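Local structure of putative exported protein (2PFY) at residues A1-T5 and G33-I37; P83-S87 and L296-R300; P160-Q164 and G175-A179. The protein binds pyroglutamic acid as an extracytoplasmic solute receptor and probably hands it to a tripartite ATP-independent periplasmic (TRAP) transporter. All coordinates share one frame. Residue numbers count along the deposited sequence, not the author numbering.

Contact 1: A1-T5 and G33-I37; sequences ATSWT and GALEI
Trp4, Leu35 and Thr2 bury the most surface where the N-terminal strand runs parallel to residues 35-37. The two strand axes approach to 4.7 Å and cross at -21°. Thr2 pairs with Leu35, Ser3 with Glu36 and Trp4 with Ile37, at CA-CA distances of 4.7-4.9 Å. The extended strands, the second entered from Gly33 at positive phi (92°) and Ala34 near helical angles, bring Thr2 N to Ala34 O (2.8 Å), Glu36 N to Thr2 O (2.9 Å) and Trp4 N to Glu36 O (2.8 Å). Thr2 thus bonds on either side of Leu35, and Trp4 does the same about Ile37, with Glu36 and, beyond the segment, Lys38. CA-H...O contacts accompany them, such as Leu35 CA to Thr2 O at 3.4 Å. These are the two strands, 2-7 and 35-40, of a beta-alpha-beta unit whose helix 15-30 covers the face bearing Leu35 and Ile37; strand 35-40 lies at the edge of a five-stranded mixed sheet. On that face the indole of Trp4, with chi1 between wells at -108°, receives Leu35 in its t,p rotamer: Leu35 CD1 lies 4.0 Å from the centroid of the six-membered ring, 23° off the normal, a CH-pi contact. Ile37 CG1 reaches Trp4 CD1 at 3.5 Å, and Thr2 CG2 meets Leu35 CD1 at 3.8 Å. A water bridges Thr2 OG1 and Ala34 O, 3.1 Å from each. On the other face, Glu36 turns to a salt bridge with Lys38.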
ATOM      1  N   ALA A   1       9.120 -13.165  29.259  1.00 34.05           N
ATOM      2  CA  ALA A   1       8.080 -12.864  28.232  1.00 33.41           C
ATOM      3  C   ALA A   1       8.136 -11.388  27.843  1.00 32.83           C
ATOM      4  O   ALA A   1       8.559 -10.532  28.651  1.00 34.19           O
ATOM      5  CB  ALA A   1       6.698 -13.246  28.728  1.00 33.33           C
ATOM      6  N   THR A   2       7.766 -11.104  26.601  1.00 29.87           N
ATOM      7  CA  THR A   2       7.866  -9.766  26.053  1.00 28.32           C
ATOM      8  C   THR A   2       6.519  -9.477  25.411  1.00 26.85           C
ATOM      9  O   THR A   2       5.982 -10.358  24.730  1.00 25.10           O
ATOM     10  CB  THR A   2       8.973  -9.694  25.001  1.00 28.41           C
ATOM     11  OG1 THR A   2      10.230 -10.042  25.605  1.00 30.85           O
ATOM     12  CG2 THR A   2       9.106  -8.300  24.424  1.00 28.75           C
ATOM     13  N   SER A   3       5.972  -8.277  25.674  1.00 25.95           N
ATOM     14  CA  SER A   3       4.777  -7.750  25.000  1.00 25.77           C
ATOM     15  C   SER A   3       5.173  -6.612  24.083  1.00 24.31           C
ATOM     16  O   SER A   3       5.855  -5.672  24.520  1.00 23.49           O
ATOM     17  CB  SER A   3       3.769  -7.180  26.002  1.00 26.81           C
ATOM     18  OG  SER A   3       3.640  -8.040  27.103  1.00 30.40           O
ATOM     19  N   TRP A   4       4.685  -6.660  22.845  1.00 22.58           N
ATOM     20  CA  TRP A   4       4.896  -5.636  21.823  1.00 22.75           C
ATOM     21  C   TRP A   4       3.533  -5.063  21.485  1.00 22.25           C
ATOM     22  O   TRP A   4       2.550  -5.820  21.406  1.00 20.46           O
ATOM     23  CB  TRP A   4       5.144  -6.358  20.522  1.00 25.56           C
ATOM     24  CG  TRP A   4       6.384  -6.445  19.860  1.00 28.27           C
ATOM     25  CD1 TRP A   4       6.556  -6.726  18.498  1.00 31.05           C
ATOM     26  CD2 TRP A   4       7.641  -6.373  20.397  1.00 26.15           C
ATOM     27  NE1 TRP A   4       7.854  -6.764  18.187  1.00 23.62           N
ATOM     28  CE2 TRP A   4       8.551  -6.568  19.345  1.00 27.50           C
ATOM     29  CE3 TRP A   4       8.121  -6.138  21.663  1.00 26.29           C
ATOM     30  CZ2 TRP A   4       9.890  -6.529  19.537  1.00 23.65           C
ATOM     31  CZ3 TRP A   4       9.399  -6.104  21.826  1.00 26.12           C
ATOM     32  CH2 TRP A   4      10.287  -6.294  20.784  1.00 30.91           C
ATOM     33  N   THR A   5       3.486  -3.786  21.128  1.00 20.25           N
ATOM     34  CA  THR A   5       2.286  -3.225  20.530  1.00 20.76           C
ATOM     35  C   THR A   5       2.558  -2.950  19.065  1.00 21.20           C
ATOM     36  O   THR A   5       3.623  -2.446  18.690  1.00 19.01           O
ATOM     37  CB  THR A   5       1.856  -1.903  21.231  1.00 20.85           C
ATOM     38  OG1 THR A   5       1.573  -2.198  22.612  1.00 21.36           O
ATOM     39  CG2 THR A   5       0.564  -1.318  20.564  1.00 20.28           C
ATOM     40  N   GLY A  33       4.497 -18.309  23.568  1.00 31.41           N
ATOM     41  CA  GLY A  33       4.110 -17.253  24.481  1.00 30.98           C
ATOM     42  C   GLY A  33       5.186 -16.254  24.885  1.00 29.91           C
ATOM     43  O   GLY A  33       4.871 -15.253  25.516  1.00 30.35           O
ATOM     44  N   ALA A  34       6.433 -16.498  24.509  1.00 28.95           N
ATOM     45  CA  ALA A  34       7.532 -15.590  24.891  1.00 28.99           C
ATOM     46  C   ALA A  34       7.436 -14.205  24.233  1.00 28.26           C
ATOM     47  O   ALA A  34       7.955 -13.241  24.784  1.00 27.80           O
ATOM     48  CB  ALA A  34       8.918 -16.225  24.612  1.00 29.60           C
ATOM     49  N   LEU A  35       6.810 -14.109  23.049  1.00 26.14           N
ATOM     50  CA  LEU A  35       6.544 -12.794  22.471  1.00 24.76           C
ATOM     51  C   LEU A  35       5.071 -12.690  22.088  1.00 25.15           C
ATOM     52  O   LEU A  35       4.552 -13.502  21.287  1.00 24.51           O
ATOM     53  CB  LEU A  35       7.454 -12.498  21.271  1.00 25.19           C
ATOM     54  CG  LEU A  35       7.233 -11.154  20.522  1.00 24.51           C
ATOM     55  CD1 LEU A  35       7.448  -9.928  21.454  1.00 19.48           C
ATOM     56  CD2 LEU A  35       8.133 -11.039  19.286  1.00 24.46           C
ATOM     57  N   GLU A  36       4.404 -11.695  22.664  1.00 25.06           N
ATOM     58  CA  GLU A  36       2.993 -11.431  22.337  1.00 25.08           C
ATOM     59  C   GLU A  36       2.883 -10.057  21.677  1.00 24.41           C
ATOM     60  O   GLU A  36       3.354  -9.052  22.224  1.00 24.28           O
ATOM     61  CB  GLU A  36       2.094 -11.517  23.577  1.00 25.71           C
ATOM     62  CG  GLU A  36       0.613 -11.248  23.201  1.00 32.03           C
ATOM     63  CD  GLU A  36      -0.390 -11.654  24.255  1.00 37.65           C
ATOM     64  OE1 GLU A  36      -0.154 -11.315  25.431  1.00 38.54           O
ATOM     65  OE2 GLU A  36      -1.439 -12.269  23.880  1.00 40.32           O
ATOM     66  N   ILE A  37       2.296 -10.028  20.486  1.00 22.46           N
ATOM     67  CA  ILE A  37       2.133  -8.780  19.772  1.00 21.54           C
ATOM     68  C   ILE A  37       0.637  -8.469  19.765  1.00 22.11           C
ATOM     69  O   ILE A  37      -0.152  -9.273  19.319  1.00 21.68           O
ATOM     70  CB  ILE A  37       2.670  -8.871  18.346  1.00 21.54           C
ATOM     71  CG1 ILE A  37       4.176  -9.272  18.373  1.00 20.65           C
ATOM     72  CG2 ILE A  37       2.383  -7.532  17.607  1.00 19.34           C
ATOM     73  CD1 ILE A  37       4.796  -9.613  17.002  1.00 19.97           C
TER
HETATM   74  O   HOH W   1      10.954 -12.720  24.268  1.00 37.28           O

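Contact 2: P83-S87 and L296-R300; sequences PFLAS and LDAYR
A single leucine knob dominates this contact between an irregular loop and the last turn of the C-terminal helix. In the loop, Phe84 adopts positive phi (64°), Leu85 has helical angles (-68°/-41°) and Ala86 opens out toward an extended conformation (-149°/80°). The backbones stay well apart, with CA-CA distances of 10.0 Å for Leu85-Arg300 and 9.5 Å for Ala86-Tyr299, so side chains span the gap, one of them reaching a loop carbonyl. Leu85, in the t,p rotamer, pushes into a hollow on the helix surface made by Leu296, Tyr299 and Arg300, residues that one helical turn sets on a common side; within that turn Arg300 N bonds to Leu296 O at 2.8 Å. One wall is Leu296, whose CD1 is 4.3 Å from Leu85 CD2. A second is the Tyr299 ring, with CE2 3.8 Å from Leu85 CD1. The third is the guanidinium of Arg300: Leu85 CD1 lies over one of its faces, 3.4 Å from NH2. Tyr299 is the bump in the reverse direction. With chi1 at 170° its ring spans the gap, and its OH donates a 2.7 Å hydrogen bond to Leu85 O, while Ala86 CB rests 3.4 Å from the same Tyr299 OH. Ile79 touches both Leu85 and Leu296, and Glu91 of helix 89-108 touches both Ala86 and Tyr299. The whole is plain tertiary packing of a loop against a helix, and it joins the C-terminal helix 290-300 of this family 7 solute-binding protein to the loop leading into helix 89-108.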
ATOM      1  N   PRO A  83       2.715   4.419 -12.456  1.00 26.92           N
ATOM      2  CA  PRO A  83       1.662   3.818 -13.282  1.00 27.65           C
ATOM      3  C   PRO A  83       2.174   2.965 -14.429  1.00 29.25           C
ATOM      4  O   PRO A  83       3.116   3.354 -15.148  1.00 29.47           O
ATOM      5  CB  PRO A  83       0.834   5.020 -13.758  1.00 27.16           C
ATOM      6  CG  PRO A  83       1.049   6.079 -12.662  1.00 26.82           C
ATOM      7  CD  PRO A  83       2.523   5.877 -12.288  1.00 26.91           C
ATOM      8  N   PHE A  84       1.599   1.775 -14.536  1.00 29.48           N
ATOM      9  CA  PHE A  84       1.839   0.836 -15.623  1.00 31.40           C
ATOM     10  C   PHE A  84       3.260   0.255 -15.755  1.00 32.11           C
ATOM     11  O   PHE A  84       3.561  -0.477 -16.714  1.00 32.93           O
ATOM     12  CB  PHE A  84       1.271   1.396 -16.929  1.00 31.94           C
ATOM     13  CG  PHE A  84      -0.183   1.633 -16.839  1.00 32.26           C
ATOM     14  CD1 PHE A  84      -1.060   0.566 -16.821  1.00 32.91           C
ATOM     15  CD2 PHE A  84      -0.678   2.911 -16.633  1.00 34.44           C
ATOM     16  CE1 PHE A  84      -2.430   0.770 -16.680  1.00 33.16           C
ATOM     17  CE2 PHE A  84      -2.054   3.130 -16.489  1.00 35.64           C
ATOM     18  CZ  PHE A  84      -2.929   2.062 -16.524  1.00 34.09           C
ATOM     19  N   LEU A  85       4.124   0.549 -14.788  1.00 31.54           N
ATOM     20  CA  LEU A  85       5.421  -0.112 -14.734  1.00 30.84           C
ATOM     21  C   LEU A  85       5.290  -1.600 -14.389  1.00 30.56           C
ATOM     22  O   LEU A  85       5.976  -2.462 -14.957  1.00 29.94           O
ATOM     23  CB  LEU A  85       6.327   0.614 -13.733  1.00 30.87           C
ATOM     24  CG  LEU A  85       7.713  -0.004 -13.455  1.00 31.98           C
ATOM     25  CD1 LEU A  85       8.663   0.085 -14.652  1.00 31.64           C
ATOM     26  CD2 LEU A  85       8.345   0.641 -12.256  1.00 30.60           C
ATOM     27  N   ALA A  86       4.405  -1.919 -13.446  1.00 30.07           N
ATOM     28  CA  ALA A  86       4.225  -3.306 -13.014  1.00 30.01           C
ATOM     29  C   ALA A  86       2.763  -3.516 -12.587  1.00 30.87           C
ATOM     30  O   ALA A  86       2.441  -3.491 -11.400  1.00 31.60           O
ATOM     31  CB  ALA A  86       5.171  -3.630 -11.872  1.00 29.64           C
ATOM     32  N   SER A  87       1.884  -3.700 -13.563  1.00 30.34           N
ATOM     33  CA  SER A  87       0.453  -3.584 -13.304  1.00 29.82           C
ATOM     34  C   SER A  87      -0.248  -4.912 -13.117  1.00 29.22           C
ATOM     35  O   SER A  87      -1.409  -4.951 -12.708  1.00 28.68           O
ATOM     36  CB  SER A  87      -0.204  -2.762 -14.406  1.00 29.88           C
ATOM     37  OG  SER A  87      -0.061  -1.371 -14.118  1.00 31.64           O
ATOM     38  N   LEU A 296      15.770  -0.983 -11.200  1.00 49.43           N
ATOM     39  CA  LEU A 296      15.133  -1.085 -12.511  1.00 49.85           C
ATOM     40  C   LEU A 296      15.787  -2.129 -13.428  1.00 50.30           C
ATOM     41  O   LEU A 296      15.082  -2.924 -14.058  1.00 50.10           O
ATOM     42  CB  LEU A 296      15.086   0.286 -13.178  1.00 49.95           C
ATOM     43  CG  LEU A 296      13.771   1.045 -13.388  1.00 50.60           C
ATOM     44  CD1 LEU A 296      12.682   0.759 -12.326  1.00 52.08           C
ATOM     45  CD2 LEU A 296      14.033   2.541 -13.544  1.00 49.70           C
ATOM     46  N   ASP A 297      17.123  -2.148 -13.481  1.00 50.40           N
ATOM     47  CA  ASP A 297      17.858  -3.216 -14.184  1.00 50.75           C
ATOM     48  C   ASP A 297      17.491  -4.606 -13.678  1.00 50.22           C
ATOM     49  O   ASP A 297      17.189  -5.501 -14.481  1.00 50.32           O
ATOM     50  CB  ASP A 297      19.388  -3.020 -14.074  1.00 51.31           C
ATOM     51  CG  ASP A 297      19.874  -1.752 -14.768  1.00 52.22           C
ATOM     52  OD1 ASP A 297      19.187  -1.278 -15.705  1.00 50.41           O
ATOM     53  OD2 ASP A 297      20.952  -1.229 -14.362  1.00 54.52           O
ATOM     54  N   ALA A 298      17.513  -4.787 -12.357  1.00 49.41           N
ATOM     55  CA  ALA A 298      17.120  -6.054 -11.739  1.00 49.36           C
ATOM     56  C   ALA A 298      15.686  -6.468 -12.109  1.00 49.32           C
ATOM     57  O   ALA A 298      15.438  -7.641 -12.423  1.00 49.31           O
ATOM     58  CB  ALA A 298      17.290  -5.997 -10.222  1.00 49.57           C
ATOM     59  N   TYR A 299      14.757  -5.507 -12.067  1.00 48.91           N
ATOM     60  CA  TYR A 299      13.360  -5.754 -12.448  1.00 48.70           C
ATOM     61  C   TYR A 299      13.244  -6.150 -13.916  1.00 50.46           C
ATOM     62  O   TYR A 299      12.659  -7.190 -14.245  1.00 50.20           O
ATOM     63  CB  TYR A 299      12.492  -4.512 -12.191  1.00 46.58           C
ATOM     64  CG  TYR A 299      11.083  -4.588 -12.769  1.00 43.35           C
ATOM     65  CD1 TYR A 299      10.235  -5.664 -12.479  1.00 40.70           C
ATOM     66  CD2 TYR A 299      10.599  -3.576 -13.598  1.00 41.45           C
ATOM     67  CE1 TYR A 299       8.928  -5.727 -13.006  1.00 39.42           C
ATOM     68  CE2 TYR A 299       9.292  -3.627 -14.132  1.00 40.00           C
ATOM     69  CZ  TYR A 299       8.471  -4.698 -13.828  1.00 40.15           C
ATOM     70  OH  TYR A 299       7.205  -4.745 -14.357  1.00 38.70           O
ATOM     71  N   ARG A 300      13.815  -5.317 -14.790  1.00 52.64           N
ATOM     72  CA  ARG A 300      13.669  -5.512 -16.233  1.00 54.86           C
ATOM     73  C   ARG A 300      14.559  -6.638 -16.787  1.00 56.06           C
ATOM     74  O   ARG A 300      14.461  -6.988 -17.965  1.00 56.84           O
ATOM     75  CB  ARG A 300      13.786  -4.179 -16.996  1.00 54.72           C
ATOM     76  CG  ARG A 300      12.442  -3.422 -17.069  1.00 54.98           C
ATOM     77  CD  ARG A 300      12.593  -1.961 -17.508  1.00 55.46           C
ATOM     78  NE  ARG A 300      11.358  -1.149 -17.651  1.00 55.98           N
ATOM     79  CZ  ARG A 300      10.092  -1.574 -17.812  1.00 55.73           C
ATOM     80  NH1 ARG A 300       9.758  -2.865 -17.861  1.00 54.00           N
ATOM     81  NH2 ARG A 300       9.130  -0.670 -17.939  1.00 54.85           N
TER

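Contact 3: P160-Q164 and G175-A179; sequences PTTVQ and GVIDA
This is a small apolar packing contact that brings the end of strand 159-162, from the parallel pair 141-144/159-162, against the turn leaving helix 168-173. That helix finishes in a Schellman motif, with Gly175 at positive phi (77°) turning the chain so that Val176 and Ile177 face back toward the strand. No hydrogen bond crosses between the segments, and the closest CA pair, Thr161 and Ile177, is 7.0 Å apart. Thr161 and Val163, two residues apart in extended backbone, both direct CA-to-CB across the gap, whereas Thr162 points away. Thr161 offers its carbon atoms: CG2 is 3.8 Å from Val176 CG1, while its hydroxyl bonds to Val159 O. The side chain of Val163 is about 8 Å from the bound pyroglutamic acid, and Val163 O accepts a hydrogen bond from Arg143, a residue of the ligand pocket. Ile177, in its p chi1 rotamer, fits CG2 between Thr161 and Val163, 3.8 Å from Thr161 CB and 3.9 Å from Val163 CG2.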
ATOM      1  N   PRO A 160      -5.121  17.424  -6.456  1.00 32.83           N
ATOM      2  CA  PRO A 160      -4.871  16.405  -5.435  1.00 33.15           C
ATOM      3  C   PRO A 160      -5.246  16.889  -4.047  1.00 33.25           C
ATOM      4  O   PRO A 160      -5.014  18.046  -3.691  1.00 32.90           O
ATOM      5  CB  PRO A 160      -3.383  16.098  -5.566  1.00 33.33           C
ATOM      6  CG  PRO A 160      -2.828  17.069  -6.559  1.00 33.95           C
ATOM      7  CD  PRO A 160      -3.903  17.909  -7.114  1.00 33.09           C
ATOM      8  N   THR A 161      -5.875  16.002  -3.285  1.00 32.55           N
ATOM      9  CA  THR A 161      -6.305  16.295  -1.946  1.00 32.44           C
ATOM     10  C   THR A 161      -5.965  15.038  -1.119  1.00 30.79           C
ATOM     11  O   THR A 161      -6.523  13.952  -1.348  1.00 29.34           O
ATOM     12  CB  THR A 161      -7.824  16.643  -1.922  1.00 33.10           C
ATOM     13  OG1 THR A 161      -8.153  17.518  -3.046  1.00 39.34           O
ATOM     14  CG2 THR A 161      -8.174  17.325  -0.644  1.00 34.54           C
ATOM     15  N   THR A 162      -5.011  15.181  -0.206  1.00 29.04           N
ATOM     16  CA  THR A 162      -4.532  14.049   0.601  1.00 27.93           C
ATOM     17  C   THR A 162      -5.589  13.664   1.617  1.00 26.20           C
ATOM     18  O   THR A 162      -6.007  14.489   2.433  1.00 25.83           O
ATOM     19  CB  THR A 162      -3.190  14.381   1.316  1.00 28.09           C
ATOM     20  OG1 THR A 162      -2.201  14.630   0.326  1.00 30.50           O
ATOM     21  CG2 THR A 162      -2.707  13.205   2.207  1.00 28.12           C
ATOM     22  N   VAL A 163      -6.041  12.415   1.562  1.00 24.11           N
ATOM     23  CA  VAL A 163      -7.001  11.929   2.552  1.00 22.90           C
ATOM     24  C   VAL A 163      -6.567  10.523   2.939  1.00 23.00           C
ATOM     25  O   VAL A 163      -6.388   9.670   2.067  1.00 22.71           O
ATOM     26  CB  VAL A 163      -8.469  11.908   2.012  1.00 22.75           C
ATOM     27  CG1 VAL A 163      -9.430  11.393   3.081  1.00 22.09           C
ATOM     28  CG2 VAL A 163      -8.928  13.314   1.564  1.00 23.56           C
ATOM     29  N   GLN A 164      -6.379  10.287   4.236  1.00 22.51           N
ATOM     30  CA  GLN A 164      -5.917   8.980   4.672  1.00 22.79           C
ATOM     31  C   GLN A 164      -7.126   8.052   4.643  1.00 22.36           C
ATOM     32  O   GLN A 164      -8.276   8.530   4.704  1.00 22.51           O
ATOM     33  CB  GLN A 164      -5.281   9.059   6.076  1.00 23.97           C
ATOM     34  CG  GLN A 164      -3.966   9.922   6.168  1.00 24.19           C
ATOM     35  CD  GLN A 164      -2.917   9.531   5.152  1.00 28.81           C
ATOM     36  OE1 GLN A 164      -2.802   8.353   4.774  1.00 30.26           O
ATOM     37  NE2 GLN A 164      -2.136  10.518   4.690  1.00 28.07           N
ATOM     38  N   GLY A 175     -17.779  16.725   0.608  1.00 35.02           N
ATOM     39  CA  GLY A 175     -17.363  17.249  -0.689  1.00 33.09           C
ATOM     40  C   GLY A 175     -15.908  17.635  -0.787  1.00 32.46           C
ATOM     41  O   GLY A 175     -15.504  18.339  -1.713  1.00 32.78           O
ATOM     42  N   VAL A 176     -15.094  17.169   0.149  1.00 30.42           N
ATOM     43  CA  VAL A 176     -13.685  17.460   0.097  1.00 29.29           C
ATOM     44  C   VAL A 176     -13.082  16.750  -1.086  1.00 28.67           C
ATOM     45  O   VAL A 176     -12.154  17.258  -1.702  1.00 29.03           O
ATOM     46  CB  VAL A 176     -12.950  17.085   1.439  1.00 30.05           C
ATOM     47  CG1 VAL A 176     -11.420  16.988   1.240  1.00 28.64           C
ATOM     48  CG2 VAL A 176     -13.304  18.114   2.533  1.00 30.46           C
ATOM     49  N   ILE A 177     -13.610  15.577  -1.421  1.00 27.58           N
ATOM     50  CA  ILE A 177     -13.129  14.861  -2.591  1.00 26.42           C
ATOM     51  C   ILE A 177     -14.327  14.373  -3.405  1.00 26.65           C
ATOM     52  O   ILE A 177     -15.395  14.130  -2.861  1.00 26.26           O
ATOM     53  CB  ILE A 177     -12.159  13.685  -2.240  1.00 26.93           C
ATOM     54  CG1 ILE A 177     -12.833  12.675  -1.293  1.00 26.48           C
ATOM     55  CG2 ILE A 177     -10.797  14.241  -1.702  1.00 25.10           C
ATOM     56  CD1 ILE A 177     -12.024  11.362  -1.030  1.00 26.07           C
ATOM     57  N   ASP A 178     -14.128  14.200  -4.708  1.00 27.58           N
ATOM     58  CA  ASP A 178     -15.219  13.757  -5.580  1.00 28.41           C
ATOM     59  C   ASP A 178     -14.873  12.498  -6.370  1.00 27.72           C
ATOM     60  O   ASP A 178     -15.757  11.921  -7.007  1.00 28.85           O
ATOM     61  CB  ASP A 178     -15.593  14.866  -6.562  1.00 29.07           C
ATOM     62  CG  ASP A 178     -16.253  16.063  -5.890  1.00 32.51           C
ATOM     63  OD1 ASP A 178     -17.351  15.943  -5.326  1.00 35.52           O
ATOM     64  OD2 ASP A 178     -15.664  17.150  -5.948  1.00 39.41           O
ATOM     65  N   ALA A 179     -13.603  12.087  -6.339  1.00 26.64           N
ATOM     66  CA  ALA A 179     -13.098  10.911  -7.071  1.00 26.15           C
ATOM     67  C   ALA A 179     -11.843  10.348  -6.377  1.00 25.56           C
ATOM     68  O   ALA A 179     -11.164  11.052  -5.625  1.00 25.74           O
ATOM     69  CB  ALA A 179     -12.754  11.275  -8.549  1.00 25.71           C
TER

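In the fold
No two contacts touch; contact 1 comes first along the chain, and contact 3 lies between the two segments of contact 2. Contact 1 is the most peripheral, its centre about 26 Å from that of the chain, and joins neighbouring strands through main-chain hydrogen bonds with an aromatic-aliphatic layer on one face. Contacts 2 and 3, each centred about 17 Å from the chain's centre, rely on side chains: contact 2 is mostly buried and adds a tyrosine hydroxyl bond to its apolar packing, whereas contact 3, partly buried like contact 1, has no hydrogen bond between its segments. Contact 2 spans over 200 residues; contact 3 closes only a short helical excursion and lies near the ligand, about 8 Å from the Val163 side chain.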